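Local coordinates for protein 3-carboxy-cis,cis-muconate cycloisomerase (Pseudomonas putida, PDB 1RE5) that is a largely helical cycloisomerase of the fumarase/aspartase superfamily, assembled from four chains, at residues E17-R22 and V115-D120; S106-D111 and L190-A195. All coordinates share one frame; numbering follows the deposited sequence.

Interaction 1: residues E17-R22 and V115-D120; sequences EIFSDR and VLQLRD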
ATOM      1  N   GLU D  17      23.631  11.219   5.782  1.00 32.72           N
ATOM      2  CA  GLU D  17      24.928  10.810   6.306  1.00 33.04           C
ATOM      3  C   GLU D  17      24.764   9.541   7.152  1.00 31.76           C
ATOM      4  O   GLU D  17      25.558   8.592   7.053  1.00 30.44           O
ATOM      5  CB  GLU D  17      25.536  11.936   7.143  1.00 36.72           C
ATOM      6  CG  GLU D  17      27.013  11.739   7.449  1.00 42.08           C
ATOM      7  CD  GLU D  17      27.819  11.447   6.191  1.00 45.30           C
ATOM      8  OE1 GLU D  17      27.656  12.198   5.203  1.00 48.11           O
ATOM      9  OE2 GLU D  17      28.610  10.475   6.184  1.00 46.61           O
ATOM     10  N   ILE D  18      23.725   9.525   7.977  1.00 29.06           N
ATOM     11  CA  ILE D  18      23.459   8.366   8.806  1.00 27.42           C
ATOM     12  C   ILE D  18      23.144   7.161   7.926  1.00 28.04           C
ATOM     13  O   ILE D  18      23.629   6.057   8.174  1.00 29.83           O
ATOM     14  CB  ILE D  18      22.252   8.600   9.736  1.00 27.40           C
ATOM     15  CG1 ILE D  18      22.591   9.667  10.776  1.00 26.65           C
ATOM     16  CG2 ILE D  18      21.847   7.292  10.406  1.00 26.62           C
ATOM     17  CD1 ILE D  18      21.507   9.860  11.828  1.00 27.29           C
ATOM     18  N   PHE D  19      22.332   7.363   6.896  1.00 26.67           N
ATOM     19  CA  PHE D  19      21.967   6.253   6.032  1.00 26.29           C
ATOM     20  C   PHE D  19      22.726   6.277   4.734  1.00 28.08           C
ATOM     21  O   PHE D  19      22.175   6.517   3.657  1.00 28.06           O
ATOM     22  CB  PHE D  19      20.460   6.238   5.790  1.00 23.83           C
ATOM     23  CG  PHE D  19      19.675   5.869   7.012  1.00 22.62           C
ATOM     24  CD1 PHE D  19      19.679   4.561   7.482  1.00 20.85           C
ATOM     25  CD2 PHE D  19      18.989   6.841   7.739  1.00 20.40           C
ATOM     26  CE1 PHE D  19      19.014   4.224   8.664  1.00 20.07           C
ATOM     27  CE2 PHE D  19      18.321   6.507   8.922  1.00 20.64           C
ATOM     28  CZ  PHE D  19      18.335   5.199   9.383  1.00 18.82           C
ATOM     29  N   SER D  20      24.020   6.022   4.867  1.00 29.20           N
ATOM     30  CA  SER D  20      24.947   5.972   3.750  1.00 29.35           C
ATOM     31  C   SER D  20      25.680   4.667   3.958  1.00 29.93           C
ATOM     32  O   SER D  20      25.523   4.024   5.004  1.00 30.14           O
ATOM     33  CB  SER D  20      25.933   7.131   3.845  1.00 29.60           C
ATOM     34  OG  SER D  20      26.602   7.109   5.099  1.00 29.56           O
ATOM     35  N   ASP D  21      26.478   4.261   2.983  1.00 30.19           N
ATOM     36  CA  ASP D  21      27.219   3.022   3.151  1.00 30.66           C
ATOM     37  C   ASP D  21      28.118   3.119   4.377  1.00 31.28           C
ATOM     38  O   ASP D  21      28.207   2.190   5.181  1.00 31.51           O
ATOM     39  CB  ASP D  21      28.054   2.747   1.915  1.00 29.90           C
ATOM     40  CG  ASP D  21      27.204   2.458   0.717  1.00 29.41           C
ATOM     41  OD1 ASP D  21      26.296   1.601   0.852  1.00 29.85           O
ATOM     42  OD2 ASP D  21      27.442   3.080  -0.342  1.00 28.19           O
ATOM     43  N   ARG D  22      28.769   4.264   4.521  1.00 31.93           N
ATOM     44  CA  ARG D  22      29.665   4.490   5.634  1.00 32.51           C
ATOM     45  C   ARG D  22      28.928   4.293   6.951  1.00 33.17           C
ATOM     46  O   ARG D  22      29.429   3.619   7.854  1.00 34.59           O
ATOM     47  CB  ARG D  22      30.221   5.908   5.553  1.00 35.09           C
ATOM     48  CG  ARG D  22      31.340   6.225   6.537  1.00 37.40           C
ATOM     49  CD  ARG D  22      30.986   7.468   7.331  1.00 39.29           C
ATOM     50  NE  ARG D  22      30.116   7.152   8.465  1.00 41.57           N
ATOM     51  CZ  ARG D  22      29.088   7.899   8.858  1.00 41.60           C
ATOM     52  NH1 ARG D  22      28.785   9.009   8.205  1.00 41.40           N
ATOM     53  NH2 ARG D  22      28.373   7.547   9.920  1.00 42.49           N
ATOM     54  N   VAL D 115      19.979  -0.587  14.666  1.00 24.43           N
ATOM     55  CA  VAL D 115      19.470   0.084  15.851  1.00 24.45           C
ATOM     56  C   VAL D 115      20.356   1.259  16.206  1.00 25.12           C
ATOM     57  O   VAL D 115      19.867   2.306  16.631  1.00 26.17           O
ATOM     58  CB  VAL D 115      19.369  -0.864  17.059  1.00 24.43           C
ATOM     59  CG1 VAL D 115      19.033  -0.073  18.312  1.00 22.42           C
ATOM     60  CG2 VAL D 115      18.281  -1.909  16.807  1.00 21.78           C
ATOM     61  N   LEU D 116      21.662   1.107  16.030  1.00 25.79           N
ATOM     62  CA  LEU D 116      22.550   2.223  16.333  1.00 25.72           C
ATOM     63  C   LEU D 116      22.234   3.374  15.380  1.00 25.60           C
ATOM     64  O   LEU D 116      22.150   4.529  15.802  1.00 25.96           O
ATOM     65  CB  LEU D 116      24.023   1.810  16.215  1.00 25.37           C
ATOM     66  CG  LEU D 116      24.516   0.848  17.311  1.00 25.58           C
ATOM     67  CD1 LEU D 116      25.992   0.548  17.097  1.00 24.59           C
ATOM     68  CD2 LEU D 116      24.284   1.447  18.694  1.00 22.46           C
ATOM     69  N   GLN D 117      22.044   3.062  14.099  1.00 24.81           N
ATOM     70  CA  GLN D 117      21.727   4.104  13.123  1.00 24.34           C
ATOM     71  C   GLN D 117      20.380   4.717  13.455  1.00 24.21           C
ATOM     72  O   GLN D 117      20.191   5.929  13.350  1.00 24.52           O
ATOM     73  CB  GLN D 117      21.689   3.541  11.703  1.00 23.09           C
ATOM     74  CG  GLN D 117      22.988   2.930  11.270  1.00 23.87           C
ATOM     75  CD  GLN D 117      22.937   2.417   9.857  1.00 24.89           C
ATOM     76  OE1 GLN D 117      22.987   3.189   8.905  1.00 25.32           O
ATOM     77  NE2 GLN D 117      22.823   1.100   9.709  1.00 26.81           N
ATOM     78  N   LEU D 118      19.442   3.877  13.864  1.00 24.50           N
ATOM     79  CA  LEU D 118      18.125   4.370  14.210  1.00 24.78           C
ATOM     80  C   LEU D 118      18.193   5.332  15.386  1.00 25.38           C
ATOM     81  O   LEU D 118      17.469   6.323  15.432  1.00 26.43           O
ATOM     82  CB  LEU D 118      17.197   3.203  14.523  1.00 23.22           C
ATOM     83  CG  LEU D 118      16.804   2.368  13.302  1.00 23.01           C
ATOM     84  CD1 LEU D 118      15.786   1.312  13.723  1.00 23.34           C
ATOM     85  CD2 LEU D 118      16.217   3.265  12.217  1.00 21.67           C
ATOM     86  N   ARG D 119      19.072   5.056  16.339  1.00 26.85           N
ATOM     87  CA  ARG D 119      19.176   5.946  17.482  1.00 28.52           C
ATOM     88  C   ARG D 119      19.670   7.325  17.026  1.00 28.78           C
ATOM     89  O   ARG D 119      19.134   8.350  17.452  1.00 29.15           O
ATOM     90  CB  ARG D 119      20.116   5.365  18.539  1.00 30.25           C
ATOM     91  CG  ARG D 119      20.235   6.247  19.774  1.00 31.55           C
ATOM     92  CD  ARG D 119      21.661   6.226  20.301  1.00 33.14           C
ATOM     93  NE  ARG D 119      21.872   5.161  21.277  1.00 33.30           N
ATOM     94  CZ  ARG D 119      22.965   4.410  21.341  1.00 31.65           C
ATOM     95  NH1 ARG D 119      23.958   4.591  20.476  1.00 31.39           N
ATOM     96  NH2 ARG D 119      23.068   3.497  22.294  1.00 31.34           N
ATOM     97  N   ASP D 120      20.677   7.361  16.156  1.00 28.40           N
ATOM     98  CA  ASP D 120      21.177   8.643  15.671  1.00 28.36           C
ATOM     99  C   ASP D 120      20.072   9.354  14.928  1.00 28.60           C
ATOM    100  O   ASP D 120      19.959  10.576  15.011  1.00 30.17           O
ATOM    101  CB  ASP D 120      22.369   8.474  14.732  1.00 27.80           C
ATOM    102  CG  ASP D 120      23.650   8.197  15.470  1.00 28.30           C
ATOM    103  OD1 ASP D 120      23.699   8.452  16.692  1.00 28.89           O
ATOM    104  OD2 ASP D 120      24.613   7.737  14.825  1.00 30.09           O
TER
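Ile-18, at the end of helix 13-18, lies along the side of helix 106-142 and meets Gln-117 and Asp-120 one turn apart. From CB its two branches divide: with chi1 -67° CG2 stands anti to the backbone N, and it reaches Gln-117 O at 3.6 Å and Gln-117 CB at 4.0 Å. The same methyl covers one face of the Phe-19 ring, offset toward its rim. The other branch runs through CG1, which passes Asp-120 CB at 4.1 Å, and the extended chi2 carries CD1 onward over that same CB. Phe-19, the first residue to leave the helix, sets its ring beside Leu-118: ring atom CZ lies 4.0 Å from Leu-118 CD2, which sits at the ring edge near its plane, while CE1 comes 4.1 Å from Gln-117 CB. Pro-328 and Cys-331 of helix 319-347 also touch this ring, and Leu-118 packs on Leu-233 and Phe-236 of helix 231-257. Ser-20 is the N-cap of helix 21-40: its OG donates to Glu-17 O at 2.7 Å and caps Gly-23 N. Arg-22 forms a salt bridge with Glu-17, and its NH2 lies 6.2 Å from Asp-120 OD2, so the opposite charges are near but do not touch. Carbon contacts, several with CB atoms of polar residues, make up most of what can be assigned at this helix-to-turn junction; the Phe-19 to Leu-118 edge is its apolar part.

Interaction 2: residues S106-D111 and L190-A195; sequences SQDAMD and LQFGGA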
ATOM      1  N   SER D 106      25.195 -13.357  11.801  1.00 26.88           N
ATOM      2  CA  SER D 106      25.136 -12.188  10.923  1.00 27.94           C
ATOM      3  C   SER D 106      24.054 -11.169  11.303  1.00 28.60           C
ATOM      4  O   SER D 106      24.320  -9.964  11.403  1.00 29.69           O
ATOM      5  CB  SER D 106      24.917 -12.638   9.477  1.00 28.86           C
ATOM      6  OG  SER D 106      26.024 -13.380   8.996  1.00 29.14           O
ATOM      7  N   GLN D 107      22.832 -11.647  11.521  1.00 28.69           N
ATOM      8  CA  GLN D 107      21.744 -10.744  11.874  1.00 28.77           C
ATOM      9  C   GLN D 107      22.002  -9.953  13.165  1.00 28.40           C
ATOM     10  O   GLN D 107      21.512  -8.834  13.314  1.00 28.61           O
ATOM     11  CB  GLN D 107      20.415 -11.508  11.976  1.00 28.34           C
ATOM     12  CG  GLN D 107      19.213 -10.574  12.030  1.00 28.18           C
ATOM     13  CD  GLN D 107      17.887 -11.287  12.010  1.00 27.07           C
ATOM     14  OE1 GLN D 107      16.835 -10.654  12.026  1.00 28.03           O
ATOM     15  NE2 GLN D 107      17.925 -12.609  11.974  1.00 26.25           N
ATOM     16  N   ASP D 108      22.764 -10.527  14.092  1.00 28.30           N
ATOM     17  CA  ASP D 108      23.068  -9.831  15.337  1.00 27.50           C
ATOM     18  C   ASP D 108      23.791  -8.536  15.009  1.00 27.77           C
ATOM     19  O   ASP D 108      23.460  -7.471  15.551  1.00 27.24           O
ATOM     20  CB  ASP D 108      23.971 -10.672  16.236  1.00 26.79           C
ATOM     21  CG  ASP D 108      23.276 -11.892  16.784  1.00 27.89           C
ATOM     22  OD1 ASP D 108      22.090 -11.789  17.141  1.00 28.78           O
ATOM     23  OD2 ASP D 108      23.921 -12.957  16.878  1.00 30.10           O
ATOM     24  N   ALA D 109      24.773  -8.632  14.110  1.00 26.35           N
ATOM     25  CA  ALA D 109      25.556  -7.461  13.723  1.00 26.58           C
ATOM     26  C   ALA D 109      24.731  -6.475  12.906  1.00 26.74           C
ATOM     27  O   ALA D 109      24.800  -5.260  13.108  1.00 26.28           O
ATOM     28  CB  ALA D 109      26.778  -7.888  12.936  1.00 26.44           C
ATOM     29  N   MET D 110      23.952  -7.008  11.975  1.00 26.78           N
ATOM     30  CA  MET D 110      23.107  -6.188  11.123  1.00 25.81           C
ATOM     31  C   MET D 110      21.984  -5.439  11.868  1.00 25.97           C
ATOM     32  O   MET D 110      21.838  -4.219  11.724  1.00 25.48           O
ATOM     33  CB  MET D 110      22.511  -7.066  10.046  1.00 25.46           C
ATOM     34  CG  MET D 110      23.543  -7.682   9.156  1.00 26.35           C
ATOM     35  SD  MET D 110      22.726  -8.402   7.736  1.00 30.48           S
ATOM     36  CE  MET D 110      23.033 -10.145   8.056  1.00 31.96           C
ATOM     37  N   ASP D 111      21.184  -6.154  12.653  1.00 25.14           N
ATOM     38  CA  ASP D 111      20.106  -5.498  13.381  1.00 25.46           C
ATOM     39  C   ASP D 111      20.642  -4.512  14.416  1.00 25.72           C
ATOM     40  O   ASP D 111      20.121  -3.403  14.558  1.00 26.14           O
ATOM     41  CB  ASP D 111      19.201  -6.525  14.080  1.00 25.59           C
ATOM     42  CG  ASP D 111      18.147  -7.126  13.154  1.00 25.34           C
ATOM     43  OD1 ASP D 111      18.052  -6.717  11.971  1.00 25.07           O
ATOM     44  OD2 ASP D 111      17.402  -8.017  13.627  1.00 26.58           O
ATOM     45  N   LEU D 190      19.233  -4.268  22.155  1.00 26.88           N
ATOM     46  CA  LEU D 190      20.308  -5.005  21.516  1.00 27.85           C
ATOM     47  C   LEU D 190      19.766  -6.251  20.816  1.00 28.27           C
ATOM     48  O   LEU D 190      18.749  -6.810  21.233  1.00 27.93           O
ATOM     49  CB  LEU D 190      21.337  -5.435  22.565  1.00 27.76           C
ATOM     50  CG  LEU D 190      22.410  -6.408  22.058  1.00 27.08           C
ATOM     51  CD1 LEU D 190      23.475  -5.630  21.289  1.00 26.00           C
ATOM     52  CD2 LEU D 190      23.012  -7.171  23.228  1.00 26.80           C
ATOM     53  N   GLN D 191      20.440  -6.666  19.745  1.00 28.15           N
ATOM     54  CA  GLN D 191      20.059  -7.875  19.022  1.00 28.87           C
ATOM     55  C   GLN D 191      21.247  -8.817  19.142  1.00 30.35           C
ATOM     56  O   GLN D 191      22.235  -8.695  18.399  1.00 29.49           O
ATOM     57  CB  GLN D 191      19.806  -7.616  17.534  1.00 28.39           C
ATOM     58  CG  GLN D 191      19.354  -8.880  16.808  1.00 26.22           C
ATOM     59  CD  GLN D 191      17.912  -9.243  17.126  1.00 26.29           C
ATOM     60  OE1 GLN D 191      17.000  -8.896  16.366  1.00 28.68           O
ATOM     61  NE2 GLN D 191      17.693  -9.922  18.250  1.00 21.45           N
ATOM     62  N   PHE D 192      21.150  -9.755  20.078  1.00 31.17           N
ATOM     63  CA  PHE D 192      22.232 -10.704  20.312  1.00 30.89           C
ATOM     64  C   PHE D 192      21.623 -12.064  20.625  1.00 29.75           C
ATOM     65  O   PHE D 192      21.187 -12.315  21.753  1.00 29.99           O
ATOM     66  CB  PHE D 192      23.084 -10.206  21.487  1.00 32.27           C
ATOM     67  CG  PHE D 192      24.373 -10.950  21.671  1.00 32.75           C
ATOM     68  CD1 PHE D 192      25.281 -11.070  20.616  1.00 32.72           C
ATOM     69  CD2 PHE D 192      24.699 -11.502  22.906  1.00 31.30           C
ATOM     70  CE1 PHE D 192      26.503 -11.732  20.794  1.00 32.79           C
ATOM     71  CE2 PHE D 192      25.909 -12.160  23.091  1.00 32.69           C
ATOM     72  CZ  PHE D 192      26.817 -12.275  22.031  1.00 32.02           C
ATOM     73  N   GLY D 193      21.586 -12.937  19.628  1.00 27.69           N
ATOM     74  CA  GLY D 193      21.001 -14.239  19.847  1.00 26.47           C
ATOM     75  C   GLY D 193      21.773 -15.364  19.205  1.00 27.49           C
ATOM     76  O   GLY D 193      21.527 -16.529  19.512  1.00 28.73           O
ATOM     77  N   GLY D 194      22.706 -15.034  18.317  1.00 27.00           N
ATOM     78  CA  GLY D 194      23.482 -16.072  17.661  1.00 27.16           C
ATOM     79  C   GLY D 194      22.662 -16.920  16.692  1.00 28.78           C
ATOM     80  O   GLY D 194      21.439 -16.786  16.605  1.00 27.98           O
ATOM     81  N   ALA D 195      23.352 -17.810  15.982  1.00 29.67           N
ATOM     82  CA  ALA D 195      22.769 -18.691  14.970  1.00 29.94           C
ATOM     83  C   ALA D 195      21.267 -18.921  15.007  1.00 31.29           C
ATOM     84  O   ALA D 195      20.592 -18.739  13.988  1.00 32.37           O
ATOM     85  CB  ALA D 195      23.475 -20.029  14.979  1.00 31.03           C
TER
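Asp-108 has CG anti to its carbonyl carbon (chi1 -69°), which swings the carboxylate toward the backbone of Gly-193 and Gly-194; Gln-191 has CG anti to its backbone N (chi1 -178°) and then bends at chi2, bringing its side chain alongside Asp-111. Asp-108 OD1 accepts a hydrogen bond from Gly-193 N at 2.8 Å, the donor standing above the carboxylate plane by 41°. OD2 takes one from Gly-194 N at 2.8 Å, although the place of that oxygen is less sure, and another from Thr-105 N just ahead of the helix. Gly-194 has positive phi, a backbone shape that suits glycine. Beside this, Asp-111 CB packs on Gln-191 CG at 3.6 Å, the two side chains pointing the same way, and the Asp-111 carboxylate makes a salt bridge with Arg-230. Thr-112 OG1 links the two segments by hydrogen bonds to Asp-108 O and Gln-191 N. Phe-192 leaves the backbone on the side away from the helix, and its ring packs on Val-209 and Leu-213 of helix 206-217. A buried carboxylate at a helix start thus gathers successive loop N-H groups; the Thr-Ser-Gln-Asp sequence here resembles the conserved segment that, in relatives of the fumarase/aspartase superfamily, lies at the active site.

In the fold
Interactions 1 and 2 share helix 106-142 and lie about 17 Å apart, centre to centre. Interaction 2 uses its first turns and is buried throughout; interaction 1 lies further along, nearer the centre of the chain, with one exposed residue at its margin. Their chemistry differs accordingly: a turn between helices 13-18 and 21-40 meets the helix flank mainly through carbon, whereas the loop after helix 162-187 is held through backbone N-H groups bound to the carboxylate of Asp-108. Helix 21-40 joins the two neighbourhoods, since it begins at interaction 1 and its Phe-31 touches Asp-108. Beside interaction 1, Asp-21 is hydrogen-bonded to Gln-4 and Leu-5 of the second subunit; beside interaction 2, Ala-195 packs on Thr-158 of the third subunit.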